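Local coordinates for putatuve endo-xylanase (Clostridium stercorarium, PDB 1O8P), which probably binds xylan and cellulose chains as the family 6 carbohydrate-binding module of a putative endo-xylanase, at residues 63-74 with 122-133. Residues are numbered along the deposited sequence; the frame is centred on the assembly and turned at random.
Sequences TTYKNIDFGDGA and ISNTAGVKDIVL
Thr63 and Leu133, Tyr65 and Ile131, and Ile68 and Lys129 exchange paired backbone hydrogen bonds, which identifies strands 63-69 and 128-133 as antiparallel neighbours. Between Tyr65 and Ile68 the register slips by one residue, a beta bulge, and there the N-H of Asn67 turns to the Asp130 carboxylate. Asp130 OD1 accepts from Asn67 N at 2.9 Å, on the anti side. Asp130 OD2 takes Lys66 NZ at 3.1 Å, on the syn side but well out of the carboxylate plane. The two side chains of this salt bridge run alongside each other in the same direction.

Beyond Asp69 the chain leaves this sheet through a type II' turn, Phe70 to Gly73, and Ala74 pairs with Thr125 in the opposite sheet of the beta-sandwich. Gly127 O receives Phe70 N at 3.0 Å, and Gly127 N donates to Gly71 O at 2.9 Å; the links 69-74 and 125-128 therefore pass from one sheet to the other side by side.

Apolar contacts centre on Phe70, whose ring reaches between the sheets and also meets Phe146. Thr125 CG2 sits 3.9 Å from the Phe70 ring centroid, 10° off the normal, a CH-pi contact. CG2 lies anti to the Thr125 backbone N, leaving OG1 (chi1 -59°) to bond Ser123 O. Ile131 CG1 lies in plane at the ring edge, and Ile131 CD1 comes 3.5 Å from Phe70 CZ.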
ATOM      1  N   THR A  63       7.457  -1.554   0.939  1.00 17.81           N
ATOM      2  CA  THR A  63       7.612  -0.245   0.329  1.00 17.77           C
ATOM      3  C   THR A  63       7.286   0.780   1.371  1.00 17.12           C
ATOM      4  O   THR A  63       6.413   0.573   2.216  1.00 16.41           O
ATOM      5  CB  THR A  63       6.758  -0.067  -0.953  1.00 17.39           C
ATOM      6  OG1 THR A  63       5.552  -0.795  -0.821  1.00 17.67           O
ATOM      7  CG2 THR A  63       7.393  -0.720  -2.146  1.00 17.52           C
ATOM      8  N   THR A  64       8.014   1.890   1.318  1.00 16.99           N
ATOM      9  CA  THR A  64       7.880   2.929   2.291  1.00 17.33           C
ATOM     10  C   THR A  64       7.481   4.198   1.578  1.00 17.24           C
ATOM     11  O   THR A  64       8.068   4.537   0.549  1.00 18.76           O
ATOM     12  CB  THR A  64       9.217   3.134   3.000  1.00 18.59           C
ATOM     13  OG1 THR A  64       9.533   1.969   3.767  1.00 19.64           O
ATOM     14  CG2 THR A  64       9.169   4.330   4.032  1.00 16.45           C
ATOM     15  N   TYR A  65       6.517   4.897   2.169  1.00 16.84           N
ATOM     16  CA  TYR A  65       5.926   6.126   1.658  1.00 17.17           C
ATOM     17  C   TYR A  65       5.989   7.144   2.770  1.00 17.85           C
ATOM     18  O   TYR A  65       5.207   7.108   3.726  1.00 16.95           O
ATOM     19  CB  TYR A  65       4.453   5.882   1.228  1.00 16.98           C
ATOM     20  CG  TYR A  65       4.359   4.740   0.263  1.00 15.27           C
ATOM     21  CD1 TYR A  65       4.355   3.408   0.722  1.00 15.17           C
ATOM     22  CD2 TYR A  65       4.305   4.972  -1.110  1.00 16.13           C
ATOM     23  CE1 TYR A  65       4.284   2.358  -0.160  1.00 16.15           C
ATOM     24  CE2 TYR A  65       4.235   3.916  -2.004  1.00 13.42           C
ATOM     25  CZ  TYR A  65       4.228   2.610  -1.518  1.00 15.19           C
ATOM     26  OH  TYR A  65       4.197   1.546  -2.387  1.00 13.77           O
ATOM     27  N   LYS A  66       6.926   8.074   2.621  1.00 18.95           N
ATOM     28  CA  LYS A  66       7.220   9.062   3.641  1.00 19.71           C
ATOM     29  C   LYS A  66       6.269  10.225   3.587  1.00 19.14           C
ATOM     30  O   LYS A  66       5.691  10.499   2.561  1.00 20.13           O
ATOM     31  CB  LYS A  66       8.670   9.550   3.460  1.00 20.14           C
ATOM     32  CG  LYS A  66       9.713   8.519   3.853  1.00 23.93           C
ATOM     33  CD  LYS A  66      11.113   9.128   3.762  1.00 31.58           C
ATOM     34  CE  LYS A  66      11.768   9.253   5.151  1.00 38.47           C
ATOM     35  NZ  LYS A  66      11.149  10.312   6.075  1.00 41.73           N
ATOM     36  N   ASN A  67       6.072  10.901   4.709  1.00 19.69           N
ATOM     37  CA  ASN A  67       5.347  12.172   4.714  1.00 19.84           C
ATOM     38  C   ASN A  67       3.901  12.060   4.230  1.00 19.29           C
ATOM     39  O   ASN A  67       3.442  12.889   3.451  1.00 19.17           O
ATOM     40  CB  ASN A  67       6.137  13.256   3.930  1.00 19.97           C
ATOM     41  CG  ASN A  67       7.566  13.431   4.477  1.00 25.27           C
ATOM     42  OD1 ASN A  67       8.579  13.323   3.745  1.00 30.35           O
ATOM     43  ND2 ASN A  67       7.650  13.653   5.767  1.00 22.70           N
ATOM     44  N   ILE A  68       3.171  11.054   4.710  1.00 17.99           N
ATOM     45  CA  ILE A  68       1.717  11.043   4.455  1.00 17.22           C
ATOM     46  C   ILE A  68       0.982  11.884   5.525  1.00 17.04           C
ATOM     47  O   ILE A  68       1.164  11.683   6.728  1.00 16.02           O
ATOM     48  CB  ILE A  68       1.171   9.599   4.384  1.00 16.56           C
ATOM     49  CG1 ILE A  68       1.997   8.716   3.435  1.00 14.12           C
ATOM     50  CG2 ILE A  68      -0.313   9.570   4.075  1.00 17.20           C
ATOM     51  CD1 ILE A  68       2.370   9.351   2.088  1.00 16.13           C
ATOM     52  N   ASP A  69       0.140  12.799   5.069  1.00 16.69           N
ATOM     53  CA  ASP A  69      -0.611  13.663   5.949  1.00 16.57           C
ATOM     54  C   ASP A  69      -2.018  13.076   6.231  1.00 16.88           C
ATOM     55  O   ASP A  69      -2.875  13.059   5.348  1.00 15.66           O
ATOM     56  CB  ASP A  69      -0.683  15.043   5.324  1.00 17.15           C
ATOM     57  CG  ASP A  69      -1.369  16.023   6.198  1.00 18.18           C
ATOM     58  OD1 ASP A  69      -1.766  15.642   7.313  1.00 16.86           O
ATOM     59  OD2 ASP A  69      -1.593  17.190   5.854  1.00 23.58           O
ATOM     60  N   PHE A  70      -2.212  12.549   7.456  1.00 16.79           N
ATOM     61  CA  PHE A  70      -3.470  11.868   7.908  1.00 16.11           C
ATOM     62  C   PHE A  70      -4.453  12.876   8.548  1.00 16.77           C
ATOM     63  O   PHE A  70      -5.560  12.529   8.978  1.00 17.55           O
ATOM     64  CB  PHE A  70      -3.152  10.724   8.920  1.00 15.26           C
ATOM     65  CG  PHE A  70      -2.602   9.441   8.266  1.00 16.81           C
ATOM     66  CD1 PHE A  70      -1.271   9.362   7.835  1.00 13.89           C
ATOM     67  CD2 PHE A  70      -3.424   8.326   8.067  1.00 15.76           C
ATOM     68  CE1 PHE A  70      -0.774   8.216   7.221  1.00 13.96           C
ATOM     69  CE2 PHE A  70      -2.922   7.154   7.473  1.00 18.53           C
ATOM     70  CZ  PHE A  70      -1.580   7.110   7.036  1.00 16.08           C
ATOM     71  N   GLY A  71      -4.032  14.131   8.664  1.00 18.02           N
ATOM     72  CA  GLY A  71      -4.898  15.165   9.186  1.00 18.98           C
ATOM     73  C   GLY A  71      -5.368  14.814  10.569  1.00 19.99           C
ATOM     74  O   GLY A  71      -4.576  14.419  11.407  1.00 19.47           O
ATOM     75  N   ASP A  72      -6.666  14.952  10.821  1.00 22.35           N
ATOM     76  CA  ASP A  72      -7.170  14.658  12.152  1.00 23.29           C
ATOM     77  C   ASP A  72      -7.630  13.209  12.337  1.00 22.93           C
ATOM     78  O   ASP A  72      -8.287  12.900  13.301  1.00 23.24           O
ATOM     79  CB  ASP A  72      -8.217  15.670  12.613  1.00 25.31           C
ATOM     80  CG  ASP A  72      -9.396  15.781  11.661  1.00 31.48           C
ATOM     81  OD1 ASP A  72      -9.640  14.855  10.851  1.00 37.30           O
ATOM     82  OD2 ASP A  72     -10.141  16.786  11.650  1.00 39.53           O
ATOM     83  N   GLY A  73      -7.253  12.310  11.431  1.00 22.31           N
ATOM     84  CA  GLY A  73      -7.500  10.893  11.652  1.00 20.57           C
ATOM     85  C   GLY A  73      -7.976  10.175  10.415  1.00 20.24           C
ATOM     86  O   GLY A  73      -8.806  10.712   9.667  1.00 21.31           O
ATOM     87  N   ALA A  74      -7.442   8.977  10.186  1.00 19.18           N
ATOM     88  CA  ALA A  74      -8.015   7.984   9.263  1.00 18.77           C
ATOM     89  C   ALA A  74      -8.220   6.659  10.015  1.00 18.77           C
ATOM     90  O   ALA A  74      -7.447   6.327  10.918  1.00 18.84           O
ATOM     91  CB  ALA A  74      -7.154   7.782   8.040  1.00 17.70           C
ATOM     92  N   ILE A 122      -7.914   0.365  10.258  1.00 18.77           N
ATOM     93  CA  ILE A 122      -6.618   0.639  10.851  1.00 18.47           C
ATOM     94  C   ILE A 122      -6.863   1.374  12.161  1.00 18.62           C
ATOM     95  O   ILE A 122      -7.885   2.048  12.294  1.00 17.19           O
ATOM     96  CB  ILE A 122      -5.668   1.466   9.851  1.00 17.82           C
ATOM     97  CG1 ILE A 122      -6.266   2.791   9.352  1.00 16.08           C
ATOM     98  CG2 ILE A 122      -5.270   0.633   8.653  1.00 17.30           C
ATOM     99  CD1 ILE A 122      -5.195   3.920   9.101  1.00 11.01           C
ATOM    100  N   SER A 123      -5.968   1.186  13.147  1.00 19.62           N
ATOM    101  CA  SER A 123      -5.897   2.064  14.320  1.00 20.22           C
ATOM    102  C   SER A 123      -5.939   3.489  13.821  1.00 19.69           C
ATOM    103  O   SER A 123      -5.256   3.823  12.831  1.00 19.16           O
ATOM    104  CB  SER A 123      -4.580   1.920  15.066  1.00 20.70           C
ATOM    105  OG  SER A 123      -4.339   0.591  15.430  1.00 24.16           O
ATOM    106  N   ASN A 124      -6.731   4.309  14.514  1.00 19.36           N
ATOM    107  CA  ASN A 124      -6.842   5.711  14.214  1.00 19.76           C
ATOM    108  C   ASN A 124      -5.460   6.341  14.175  1.00 18.20           C
ATOM    109  O   ASN A 124      -4.763   6.317  15.176  1.00 18.25           O
ATOM    110  CB  ASN A 124      -7.694   6.428  15.275  1.00 20.63           C
ATOM    111  CG  ASN A 124      -7.927   7.921  14.921  1.00 24.44           C
ATOM    112  OD1 ASN A 124      -8.332   8.247  13.810  1.00 29.05           O
ATOM    113  ND2 ASN A 124      -7.633   8.820  15.862  1.00 29.86           N
ATOM    114  N   THR A 125      -5.105   6.921  13.029  1.00 17.31           N
ATOM    115  CA  THR A 125      -3.799   7.507  12.776  1.00 16.24           C
ATOM    116  C   THR A 125      -4.020   8.950  12.311  1.00 16.91           C
ATOM    117  O   THR A 125      -4.821   9.192  11.415  1.00 16.69           O
ATOM    118  CB  THR A 125      -3.146   6.669  11.635  1.00 16.92           C
ATOM    119  OG1 THR A 125      -3.064   5.308  12.069  1.00 16.83           O
ATOM    120  CG2 THR A 125      -1.686   7.083  11.318  1.00 13.03           C
ATOM    121  N   ALA A 126      -3.281   9.881  12.901  1.00 16.85           N
ATOM    122  CA  ALA A 126      -3.410  11.313  12.642  1.00 17.61           C
ATOM    123  C   ALA A 126      -2.030  11.959  12.421  1.00 17.61           C
ATOM    124  O   ALA A 126      -1.003  11.351  12.701  1.00 18.54           O
ATOM    125  CB  ALA A 126      -4.135  11.996  13.822  1.00 17.77           C
ATOM    126  N   GLY A 127      -2.025  13.166  11.875  1.00 18.40           N
ATOM    127  CA  GLY A 127      -0.807  13.943  11.598  1.00 18.13           C
ATOM    128  C   GLY A 127       0.068  13.313  10.528  1.00 19.32           C
ATOM    129  O   GLY A 127      -0.379  12.458   9.769  1.00 18.45           O
ATOM    130  N   VAL A 128       1.342  13.693  10.505  1.00 19.20           N
ATOM    131  CA  VAL A 128       2.219  13.289   9.420  1.00 20.62           C
ATOM    132  C   VAL A 128       3.030  12.059   9.777  1.00 21.13           C
ATOM    133  O   VAL A 128       3.773  12.083  10.780  1.00 21.74           O
ATOM    134  CB  VAL A 128       3.141  14.446   8.937  1.00 20.83           C
ATOM    135  CG1 VAL A 128       4.006  13.957   7.745  1.00 20.11           C
ATOM    136  CG2 VAL A 128       2.270  15.638   8.509  1.00 21.55           C
ATOM    137  N   LYS A 129       2.881  10.998   8.954  1.00 20.68           N
ATOM    138  CA  LYS A 129       3.520   9.712   9.191  1.00 20.38           C
ATOM    139  C   LYS A 129       4.219   9.140   7.962  1.00 20.47           C
ATOM    140  O   LYS A 129       3.827   9.379   6.818  1.00 20.49           O
ATOM    141  CB  LYS A 129       2.516   8.644   9.684  1.00 21.02           C
ATOM    142  CG  LYS A 129       1.705   8.955  10.954  1.00 22.66           C
ATOM    143  CD  LYS A 129       2.548   9.070  12.204  1.00 25.64           C
ATOM    144  CE  LYS A 129       1.682   8.975  13.487  1.00 27.13           C
ATOM    145  NZ  LYS A 129       1.323  10.386  14.006  1.00 31.82           N
ATOM    146  N   ASP A 130       5.247   8.340   8.222  1.00 20.10           N
ATOM    147  CA  ASP A 130       5.820   7.460   7.227  1.00 19.61           C
ATOM    148  C   ASP A 130       5.110   6.136   7.233  1.00 19.07           C
ATOM    149  O   ASP A 130       5.007   5.494   8.283  1.00 19.61           O
ATOM    150  CB  ASP A 130       7.296   7.245   7.486  1.00 19.07           C
ATOM    151  CG  ASP A 130       8.098   8.530   7.353  1.00 19.67           C
ATOM    152  OD1 ASP A 130       7.614   9.584   6.839  1.00 22.50           O
ATOM    153  OD2 ASP A 130       9.233   8.576   7.799  1.00 23.13           O
ATOM    154  N   ILE A 131       4.624   5.729   6.059  1.00 18.89           N
ATOM    155  CA  ILE A 131       3.845   4.484   5.931  1.00 18.17           C
ATOM    156  C   ILE A 131       4.645   3.407   5.212  1.00 18.17           C
ATOM    157  O   ILE A 131       5.257   3.639   4.160  1.00 15.98           O
ATOM    158  CB  ILE A 131       2.468   4.703   5.203  1.00 18.42           C
ATOM    159  CG1 ILE A 131       1.550   5.571   6.054  1.00 17.32           C
ATOM    160  CG2 ILE A 131       1.718   3.333   4.977  1.00 17.33           C
ATOM    161  CD1 ILE A 131       1.044   4.867   7.379  1.00 13.86           C
ATOM    162  N   VAL A 132       4.604   2.219   5.794  1.00 17.89           N
ATOM    163  CA  VAL A 132       5.245   1.045   5.220  1.00 17.87           C
ATOM    164  C   VAL A 132       4.226  -0.049   4.900  1.00 17.99           C
ATOM    165  O   VAL A 132       3.435  -0.416   5.746  1.00 17.97           O
ATOM    166  CB  VAL A 132       6.356   0.516   6.196  1.00 18.35           C
ATOM    167  CG1 VAL A 132       7.138  -0.633   5.569  1.00 15.24           C
ATOM    168  CG2 VAL A 132       7.274   1.700   6.590  1.00 17.66           C
ATOM    169  N   LEU A 133       4.255  -0.558   3.663  1.00 18.49           N
ATOM    170  CA  LEU A 133       3.487  -1.761   3.269  1.00 17.51           C
ATOM    171  C   LEU A 133       4.440  -2.980   3.281  1.00 18.23           C
ATOM    172  O   LEU A 133       5.478  -2.949   2.638  1.00 18.25           O
ATOM    173  CB  LEU A 133       2.889  -1.570   1.861  1.00 16.57           C
ATOM    174  CG  LEU A 133       2.052  -0.297   1.660  1.00 15.36           C
ATOM    175  CD1 LEU A 133       1.545  -0.243   0.194  1.00 15.54           C
ATOM    176  CD2 LEU A 133       0.861  -0.268   2.678  1.00 10.79           C
TER
HETATM  177  O   HOH W   1      -7.637  11.765  15.564  1.00 23.20           O